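Local coordinates for putative glutathione-regulated potassium-efflux system protein KefB (Vibrio parahaemolyticus RIMD 2210633, PDB 3C85) that probably works as a potassium-efflux antiporter of the CPA2 family, this chain containing its nucleotide-binding TrkA-N domain, at residues H39-L45 with H105-L111; Y55-R59 with E82-V86; N119-L123 with G147-V153. The contacts are given in a common frame with arbitrary orientation. Numbering follows the deposited sequence.

Contact 1. Residues H39-L45 with H105-L111; sequences HAQVLIL and HVKLVLL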
loop_
_atom_site.group_PDB
_atom_site.type_symbol
_atom_site.label_atom_id
_atom_site.label_comp_id
_atom_site.label_asym_id
_atom_site.label_seq_id
_atom_site.Cartn_x
_atom_site.Cartn_y
_atom_site.Cartn_z
ATOM N N HIS A 39 19.842 -12.146 -16.181
ATOM C CA HIS A 39 18.548 -12.837 -16.334
ATOM C C HIS A 39 17.309 -12.111 -15.790
ATOM O O HIS A 39 16.185 -12.671 -15.865
ATOM C CB HIS A 39 18.594 -14.219 -15.688
ATOM C CG HIS A 39 19.670 -15.108 -16.226
ATOM N ND1 HIS A 39 19.535 -15.800 -17.408
ATOM C CD2 HIS A 39 20.877 -15.453 -15.722
ATOM C CE1 HIS A 39 20.623 -16.515 -17.623
ATOM N NE2 HIS A 39 21.458 -16.314 -16.617
ATOM N N ALA A 40 17.479 -10.888 -15.283
ATOM C CA ALA A 40 16.369 -10.144 -14.645
ATOM C C ALA A 40 15.215 -9.954 -15.621
ATOM O O ALA A 40 15.424 -9.558 -16.770
ATOM C CB ALA A 40 16.859 -8.774 -14.118
ATOM N N GLN A 41 14.003 -10.264 -15.164
ATOM C CA GLN A 41 12.807 -10.124 -15.967
ATOM C C GLN A 41 12.008 -8.897 -15.526
ATOM O O GLN A 41 11.125 -8.431 -16.257
ATOM C CB GLN A 41 11.960 -11.364 -15.825
ATOM C CG GLN A 41 12.598 -12.613 -16.449
ATOM C CD GLN A 41 11.733 -13.827 -16.295
ATOM O OE1 GLN A 41 11.945 -14.667 -15.404
ATOM N NE2 GLN A 41 10.769 -13.952 -17.162
ATOM N N VAL A 42 12.318 -8.375 -14.329
ATOM C CA VAL A 42 11.638 -7.189 -13.770
ATOM C C VAL A 42 12.730 -6.187 -13.418
ATOM O O VAL A 42 13.710 -6.566 -12.800
ATOM C CB VAL A 42 10.799 -7.522 -12.483
ATOM C CG1 VAL A 42 10.061 -6.278 -11.965
ATOM C CG2 VAL A 42 9.775 -8.634 -12.768
ATOM N N LEU A 43 12.582 -4.941 -13.858
ATOM C CA LEU A 43 13.443 -3.857 -13.416
ATOM C C LEU A 43 12.614 -3.033 -12.437
ATOM O O LEU A 43 11.499 -2.616 -12.782
ATOM C CB LEU A 43 13.820 -2.999 -14.602
ATOM C CG LEU A 43 15.000 -2.073 -14.630
ATOM C CD1 LEU A 43 16.315 -2.727 -14.147
ATOM C CD2 LEU A 43 15.141 -1.693 -16.115
ATOM N N ILE A 44 13.107 -2.832 -11.216
ATOM C CA ILE A 44 12.344 -2.022 -10.229
ATOM C C ILE A 44 13.090 -0.707 -10.024
ATOM O O ILE A 44 14.174 -0.673 -9.508
ATOM C CB ILE A 44 12.139 -2.757 -8.896
ATOM C CG1 ILE A 44 11.436 -4.112 -9.179
ATOM C CG2 ILE A 44 11.334 -1.877 -7.901
ATOM C CD1 ILE A 44 11.247 -4.943 -7.937
ATOM N N LEU A 45 12.530 0.381 -10.491
ATOM C CA LEU A 45 13.254 1.638 -10.411
ATOM C C LEU A 45 12.862 2.340 -9.105
ATOM O O LEU A 45 11.750 2.892 -8.999
ATOM C CB LEU A 45 12.886 2.498 -11.615
ATOM C CG LEU A 45 13.213 1.873 -12.998
ATOM C CD1 LEU A 45 12.770 2.828 -14.109
ATOM C CD2 LEU A 45 14.714 1.616 -13.089
ATOM N N HIS A 105 16.197 -9.997 -20.849
ATOM C CA HIS A 105 14.919 -10.544 -20.743
ATOM C C HIS A 105 13.903 -9.643 -20.010
ATOM O O HIS A 105 12.959 -10.173 -19.528
ATOM C CB HIS A 105 15.107 -11.835 -19.995
ATOM C CG HIS A 105 16.316 -12.581 -20.407
ATOM N ND1 HIS A 105 16.276 -13.902 -20.768
ATOM C CD2 HIS A 105 17.601 -12.194 -20.524
ATOM C CE1 HIS A 105 17.490 -14.303 -21.084
ATOM N NE2 HIS A 105 18.312 -13.283 -20.951
ATOM N N VAL A 106 14.086 -8.316 -19.945
ATOM C CA VAL A 106 13.181 -7.500 -19.062
ATOM C C VAL A 106 11.795 -7.372 -19.677
ATOM O O VAL A 106 11.672 -6.799 -20.765
ATOM C CB VAL A 106 13.764 -6.078 -18.776
ATOM C CG1 VAL A 106 12.747 -5.176 -18.006
ATOM C CG2 VAL A 106 15.013 -6.164 -17.956
ATOM N N LYS A 107 10.771 -7.899 -18.991
ATOM C CA LYS A 107 9.374 -7.964 -19.489
ATOM C C LYS A 107 8.472 -7.001 -18.752
ATOM O O LYS A 107 7.352 -6.711 -19.202
ATOM C CB LYS A 107 8.762 -9.364 -19.279
ATOM C CG LYS A 107 9.382 -10.439 -20.097
ATOM C CD LYS A 107 8.716 -11.764 -19.841
ATOM C CE LYS A 107 9.397 -12.834 -20.692
ATOM N NZ LYS A 107 8.770 -14.169 -20.455
ATOM N N LEU A 108 8.959 -6.535 -17.602
ATOM C CA LEU A 108 8.214 -5.648 -16.733
ATOM C C LEU A 108 9.115 -4.639 -16.034
ATOM O O LEU A 108 10.173 -4.987 -15.475
ATOM C CB LEU A 108 7.405 -6.465 -15.723
ATOM C CG LEU A 108 6.617 -5.639 -14.690
ATOM C CD1 LEU A 108 5.481 -4.792 -15.368
ATOM C CD2 LEU A 108 6.088 -6.556 -13.550
ATOM N N VAL A 109 8.732 -3.371 -16.120
ATOM C CA VAL A 109 9.400 -2.330 -15.368
ATOM C C VAL A 109 8.396 -1.767 -14.347
ATOM O O VAL A 109 7.259 -1.428 -14.722
ATOM C CB VAL A 109 9.940 -1.187 -16.263
ATOM C CG1 VAL A 109 10.587 -0.115 -15.369
ATOM C CG2 VAL A 109 10.931 -1.719 -17.309
ATOM N N LEU A 110 8.804 -1.683 -13.068
ATOM C CA LEU A 110 8.002 -1.023 -12.014
ATOM C C LEU A 110 8.557 0.360 -11.705
ATOM O O LEU A 110 9.721 0.496 -11.374
ATOM C CB LEU A 110 7.954 -1.849 -10.728
ATOM C CG LEU A 110 7.367 -3.267 -10.900
ATOM C CD1 LEU A 110 7.253 -3.938 -9.513
ATOM C CD2 LEU A 110 5.991 -3.230 -11.565
ATOM N N LEU A 111 7.761 1.385 -11.869
ATOM C CA LEU A 111 8.180 2.717 -11.573
ATOM C C LEU A 111 7.847 3.062 -10.103
ATOM O O LEU A 111 6.734 3.302 -9.766
ATOM C CB LEU A 111 7.527 3.700 -12.519
ATOM C CG LEU A 111 7.708 3.497 -14.020
ATOM C CD1 LEU A 111 7.039 4.630 -14.761
ATOM C CD2 LEU A 111 9.116 3.452 -14.293
HETATM O O HOH W 1 17.600 -8.999 -18.198
#
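Five backbone hydrogen bonds join the two segments. The carbonyl O of Q41 receives two of them, from K107 N at 2.8 Å and from L108 N at 3.2 Å. Beyond it the regular parallel pattern sets in. L43 N donates to L108 O at 2.9 Å, L110 N donates to L43 O at 2.9 Å, and L45 N donates to L110 O at 2.9 Å. The axes of strands 42-45 and 108-111 come within 4.7 Å, and their N-to-C directions differ by 13°. A water extends the pairing into the loops: it donates to A40 O at 2.7 Å and accepts a weak bond from H105 N at 3.2 Å. K107 NZ hydrogen-bonds to Q178 O of the second subunit.

The strand side chains fall on two faces. V42, I44, L108 and L110 share one; V42 CG1 lies 4.2 Å from L110 CG, and I44 CG1 lies 4.2 Å from L110 CD1. Helix 49-62 covers this face through A54, Y55 and L58. L43, L45, V109 and L111 share the other, where L45 CD1 meets L111 CD2 at 3.7 Å and V109 CG1 at 3.9 Å. Helix 116-128 packs there. L45 also touches A91, an AMP-binding residue. These are the first and fourth strands in sequence, adjacent at the centre of a parallel sheet ordered 3-2-1-4-5-6, the hallmark of a Rossmann fold.

Contact 2. Residues Y55-R59 with E82-V86; sequences YDELR and EGRNV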
loop_
_atom_site.group_PDB
_atom_site.type_symbol
_atom_site.label_atom_id
_atom_site.label_comp_id
_atom_site.label_asym_id
_atom_site.label_seq_id
_atom_site.Cartn_x
_atom_site.Cartn_y
_atom_site.Cartn_z
ATOM N N TYR A 55 9.657 -5.848 -4.649
ATOM C CA TYR A 55 10.783 -6.795 -4.878
ATOM C C TYR A 55 10.553 -8.073 -4.068
ATOM O O TYR A 55 10.629 -9.192 -4.586
ATOM C CB TYR A 55 12.103 -6.146 -4.416
ATOM C CG TYR A 55 13.338 -6.985 -4.698
ATOM C CD1 TYR A 55 14.210 -6.662 -5.738
ATOM C CD2 TYR A 55 13.607 -8.148 -3.931
ATOM C CE1 TYR A 55 15.349 -7.471 -5.980
ATOM C CE2 TYR A 55 14.686 -8.934 -4.173
ATOM C CZ TYR A 55 15.548 -8.623 -5.201
ATOM O OH TYR A 55 16.627 -9.465 -5.388
ATOM N N ASP A 56 10.254 -7.896 -2.781
ATOM C CA ASP A 56 10.100 -9.030 -1.871
ATOM C C ASP A 56 8.852 -9.868 -2.168
ATOM O O ASP A 56 8.877 -11.111 -2.086
ATOM C CB ASP A 56 10.080 -8.507 -0.457
ATOM C CG ASP A 56 11.456 -8.177 0.050
ATOM O OD1 ASP A 56 12.453 -8.308 -0.713
ATOM O OD2 ASP A 56 11.537 -7.754 1.214
ATOM N N GLU A 57 7.759 -9.192 -2.506
ATOM C CA GLU A 57 6.528 -9.870 -2.927
ATOM C C GLU A 57 6.704 -10.700 -4.229
ATOM O O GLU A 57 6.267 -11.851 -4.313
ATOM C CB GLU A 57 5.407 -8.841 -3.054
ATOM C CG GLU A 57 4.084 -9.393 -3.558
ATOM C CD GLU A 57 3.396 -10.263 -2.531
ATOM O OE1 GLU A 57 3.687 -10.133 -1.313
ATOM O OE2 GLU A 57 2.558 -11.079 -2.938
ATOM N N LEU A 58 7.356 -10.127 -5.226
ATOM C CA LEU A 58 7.747 -10.896 -6.421
ATOM C C LEU A 58 8.713 -12.039 -6.097
ATOM O O LEU A 58 8.573 -13.136 -6.657
ATOM C CB LEU A 58 8.389 -9.978 -7.483
ATOM C CG LEU A 58 7.492 -8.884 -8.077
ATOM C CD1 LEU A 58 8.290 -7.822 -8.840
ATOM C CD2 LEU A 58 6.398 -9.517 -8.957
ATOM N N ARG A 59 9.718 -11.795 -5.248
ATOM C CA ARG A 59 10.647 -12.884 -4.894
ATOM C C ARG A 59 9.896 -14.078 -4.271
ATOM O O ARG A 59 10.188 -15.229 -4.570
ATOM C CB ARG A 59 11.762 -12.411 -3.963
ATOM C CG ARG A 59 12.710 -13.548 -3.534
ATOM C CD ARG A 59 13.665 -13.148 -2.411
ATOM N NE ARG A 59 14.724 -12.225 -2.854
ATOM C CZ ARG A 59 15.960 -12.563 -3.238
ATOM N NH1 ARG A 59 16.811 -11.597 -3.602
ATOM N NH2 ARG A 59 16.368 -13.848 -3.259
ATOM N N GLU A 82 21.665 -7.592 2.305
ATOM C CA GLU A 82 20.453 -8.348 2.609
ATOM C C GLU A 82 20.091 -9.388 1.512
ATOM O O GLU A 82 19.071 -10.051 1.609
ATOM C CB GLU A 82 19.269 -7.402 2.917
ATOM C CG GLU A 82 19.418 -6.627 4.236
ATOM C CD GLU A 82 18.443 -5.434 4.419
ATOM O OE1 GLU A 82 17.430 -5.286 3.702
ATOM O OE2 GLU A 82 18.698 -4.616 5.305
ATOM N N GLY A 83 20.926 -9.542 0.491
ATOM C CA GLY A 83 20.711 -10.579 -0.529
ATOM C C GLY A 83 19.935 -10.126 -1.764
ATOM O O GLY A 83 19.719 -10.923 -2.690
ATOM N N ARG A 84 19.528 -8.852 -1.803
ATOM C CA ARG A 84 18.751 -8.327 -2.933
ATOM C C ARG A 84 19.668 -7.861 -4.093
ATOM O O ARG A 84 20.754 -7.343 -3.849
ATOM C CB ARG A 84 17.864 -7.176 -2.479
ATOM C CG ARG A 84 16.777 -7.550 -1.481
ATOM C CD ARG A 84 15.771 -6.397 -1.347
ATOM N NE ARG A 84 14.858 -6.688 -0.255
ATOM C CZ ARG A 84 15.076 -6.343 1.008
ATOM N NH1 ARG A 84 16.160 -5.656 1.336
ATOM N NH2 ARG A 84 14.205 -6.687 1.949
ATOM N N ASN A 85 19.251 -8.099 -5.343
ATOM C CA ASN A 85 20.029 -7.608 -6.499
ATOM C C ASN A 85 19.649 -6.174 -6.741
ATOM O O ASN A 85 18.625 -5.890 -7.380
ATOM C CB ASN A 85 19.827 -8.440 -7.773
ATOM C CG ASN A 85 20.472 -9.818 -7.690
ATOM O OD1 ASN A 85 21.090 -10.171 -6.685
ATOM N ND2 ASN A 85 20.310 -10.608 -8.741
ATOM N N VAL A 86 20.459 -5.269 -6.204
ATOM C CA VAL A 86 20.194 -3.846 -6.328
ATOM C C VAL A 86 21.491 -3.142 -6.721
ATOM O O VAL A 86 22.540 -3.395 -6.137
ATOM C CB VAL A 86 19.610 -3.239 -5.012
ATOM C CG1 VAL A 86 19.430 -1.706 -5.152
ATOM C CG2 VAL A 86 18.261 -3.879 -4.720
#
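E82 comes first and does not reach residues 55-59 itself. R84 NH1 donates to E82 OE1 at 2.7 Å within a salt bridge, and E82 OE2 is bonded to Q78. G83 follows with positive phi and closes helix 73-81 in a Schellman motif. A side chain here would be jammed against the carbonyl O of E82. R59 NH1 reaches G83 O at 3.1 Å, but the bond is weak. R84 makes the main contact. Its NE donates to D56 OD1 at 2.9 Å and its NH2 to D56 OD2 at 3.0 Å, a two-pronged salt bridge. The R84 guanidinium thus lies between two acids, D56 on the helix and E82 on the loop. Its CD sits over the face of the Y55 ring in a CH-pi contact, 4.1 Å from the centroid. In this Rossmann-type domain the loop leads from helix 73-81 into the edge strand 86-88, so the contact ties that crossover to the helix following the first strand. N85 N donates to Y55 OH at 3.0 Å; R59 NH1 also approaches Y55 OH, at 2.8 Å, in a weak bond. The N85 side chain turns to K64. V86 then begins the strand.

Contact 3. Residues N119-L123 with G147-V153; sequences NQTAL and GLLESGV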
loop_
_atom_site.group_PDB
_atom_site.type_symbol
_atom_site.label_atom_id
_atom_site.label_comp_id
_atom_site.label_asym_id
_atom_site.label_seq_id
_atom_site.Cartn_x
_atom_site.Cartn_y
_atom_site.Cartn_z
ATOM N N ASN A 119 9.426 9.295 -11.806
ATOM C CA ASN A 119 8.773 8.192 -12.519
ATOM C C ASN A 119 8.456 8.580 -13.959
ATOM O O ASN A 119 8.626 7.782 -14.871
ATOM C CB ASN A 119 7.498 7.763 -11.770
ATOM C CG ASN A 119 7.829 7.053 -10.475
ATOM O OD1 ASN A 119 8.578 6.109 -10.474
ATOM N ND2 ASN A 119 7.268 7.524 -9.357
ATOM N N GLN A 120 8.005 9.825 -14.140
ATOM C CA GLN A 120 7.692 10.359 -15.473
ATOM C C GLN A 120 8.946 10.439 -16.340
ATOM O O GLN A 120 8.943 10.001 -17.494
ATOM C CB GLN A 120 6.967 11.725 -15.373
ATOM C CG GLN A 120 5.402 11.666 -15.167
ATOM C CD GLN A 120 4.600 11.291 -16.453
ATOM O OE1 GLN A 120 5.186 10.931 -17.476
ATOM N NE2 GLN A 120 3.235 11.360 -16.378
ATOM N N THR A 121 10.041 10.953 -15.771
ATOM C CA THR A 121 11.326 11.043 -16.501
ATOM C C THR A 121 11.921 9.654 -16.812
ATOM O O THR A 121 12.385 9.416 -17.928
ATOM C CB THR A 121 12.315 11.951 -15.737
ATOM O OG1 THR A 121 11.680 13.220 -15.552
ATOM C CG2 THR A 121 13.646 12.163 -16.502
ATOM N N ALA A 122 11.830 8.727 -15.862
ATOM C CA ALA A 122 12.257 7.349 -16.093
ATOM C C ALA A 122 11.496 6.716 -17.232
ATOM O O ALA A 122 12.095 6.048 -18.046
ATOM C CB ALA A 122 12.106 6.508 -14.853
ATOM N N LEU A 123 10.176 6.906 -17.273
ATOM C CA LEU A 123 9.344 6.401 -18.362
ATOM C C LEU A 123 9.800 6.929 -19.731
ATOM O O LEU A 123 9.900 6.163 -20.698
ATOM C CB LEU A 123 7.879 6.734 -18.096
ATOM C CG LEU A 123 6.828 6.521 -19.197
ATOM C CD1 LEU A 123 6.605 5.049 -19.478
ATOM C CD2 LEU A 123 5.539 7.196 -18.782
ATOM N N GLY A 147 -2.214 10.646 -15.702
ATOM C CA GLY A 147 -1.100 11.152 -16.497
ATOM C C GLY A 147 -0.077 10.097 -16.888
ATOM O O GLY A 147 0.444 10.124 -18.007
ATOM N N LEU A 148 0.228 9.175 -15.978
ATOM C CA LEU A 148 1.109 8.052 -16.310
ATOM C C LEU A 148 0.519 7.149 -17.365
ATOM O O LEU A 148 1.242 6.722 -18.277
ATOM C CB LEU A 148 1.500 7.246 -15.049
ATOM C CG LEU A 148 2.524 7.936 -14.137
ATOM C CD1 LEU A 148 2.450 7.473 -12.657
ATOM C CD2 LEU A 148 3.937 7.854 -14.663
ATOM N N LEU A 149 -0.775 6.826 -17.238
ATOM C CA LEU A 149 -1.474 6.092 -18.310
ATOM C C LEU A 149 -1.419 6.824 -19.646
ATOM O O LEU A 149 -1.107 6.227 -20.721
ATOM C CB LEU A 149 -2.912 5.775 -17.890
ATOM C CG LEU A 149 -3.027 4.798 -16.715
ATOM C CD1 LEU A 149 -4.452 4.640 -16.348
ATOM C CD2 LEU A 149 -2.450 3.473 -17.102
ATOM N N GLU A 150 -1.706 8.117 -19.612
ATOM C CA GLU A 150 -1.641 8.896 -20.843
ATOM C C GLU A 150 -0.220 8.838 -21.450
ATOM O O GLU A 150 -0.065 8.850 -22.672
ATOM C CB GLU A 150 -2.024 10.356 -20.561
ATOM C CG GLU A 150 -3.471 10.646 -20.331
ATOM C CD GLU A 150 -3.643 12.118 -19.978
ATOM O OE1 GLU A 150 -2.686 12.693 -19.414
ATOM O OE2 GLU A 150 -4.686 12.710 -20.263
ATOM N N SER A 151 0.812 8.805 -20.601
ATOM C CA SER A 151 2.193 8.863 -21.080
ATOM C C SER A 151 2.664 7.513 -21.567
ATOM O O SER A 151 3.705 7.416 -22.172
ATOM C CB SER A 151 3.138 9.390 -19.988
ATOM O OG SER A 151 2.855 10.749 -19.707
ATOM N N GLY A 152 1.884 6.468 -21.325
ATOM C CA GLY A 152 2.218 5.156 -21.858
ATOM C C GLY A 152 2.446 3.999 -20.913
ATOM O O GLY A 152 2.904 2.958 -21.373
ATOM N N VAL A 153 2.151 4.128 -19.611
ATOM C CA VAL A 153 2.320 2.938 -18.738
ATOM C C VAL A 153 1.124 2.016 -18.965
ATOM O O VAL A 153 0.051 2.495 -19.377
ATOM C CB VAL A 153 2.507 3.253 -17.203
ATOM C CG1 VAL A 153 3.634 4.309 -16.935
ATOM C CG2 VAL A 153 1.219 3.625 -16.538
#
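Q120 supplies the polar side of this helix pair. Its NE2 makes a weak hydrogen bond to G147 O at 3.5 Å. That carbonyl is already used within its own helix, where S151 N donates to G147 O at 2.9 Å. The hydroxyl of S151 has two acceptors in range: G147 O at 3.0 Å and Q120 OE1 at 3.2 Å. The geometry thus groups the Q120 amide, the S151 hydroxyl and the G147 carbonyl at one spot. N119 OD1 is satisfied by M113 N, and T121 OG1 by Q117.

The end of helix 142-151 is closed by a Schellman motif. G152 has positive phi, G152 N donates to L149 O at 3.1 Å, and V153 N donates to L148 O at 3.1 Å. This brings V153 within reach of L123. L123 packs against this turn. Its CD2 lies 3.5 Å from S151 CB, 3.9 Å from V153 CG1 and 4.5 Å from L148 CD2.

The two helix segments run nearly parallel, at 7° with axes 10.9 Å apart, so side chains bridge the gap. Beneath them, L123 and V153 rest on L111 of strand 108-111 and I135 of strand 134-139, while L148 rests on A137 of strand 134-139.

Contact 1 is the buried centre of the domain; contacts 2 and 3 lie outward from it, their nearest atoms about 13 Å apart on opposite sides of the chain's centre. Strand 42-45 of contact 1 leads into helix 49-62 of contact 2, and strand 108-111 into helix 116-128 of contact 3. L58 of contact 2 meets V42 and L110; L123 and V153 of contact 3 meet L111. The chemistry follows the place. Contact 1 joins strands by backbone bonds and aliphatic packing. Surface contact 2 combines a salt-bridge network with a tyrosine hydrogen bond and a CH-pi contact. Partly buried contact 3 mixes amide, hydroxyl and leucine. Contacts 1 and 2 also meet the second subunit; contact 3 does not.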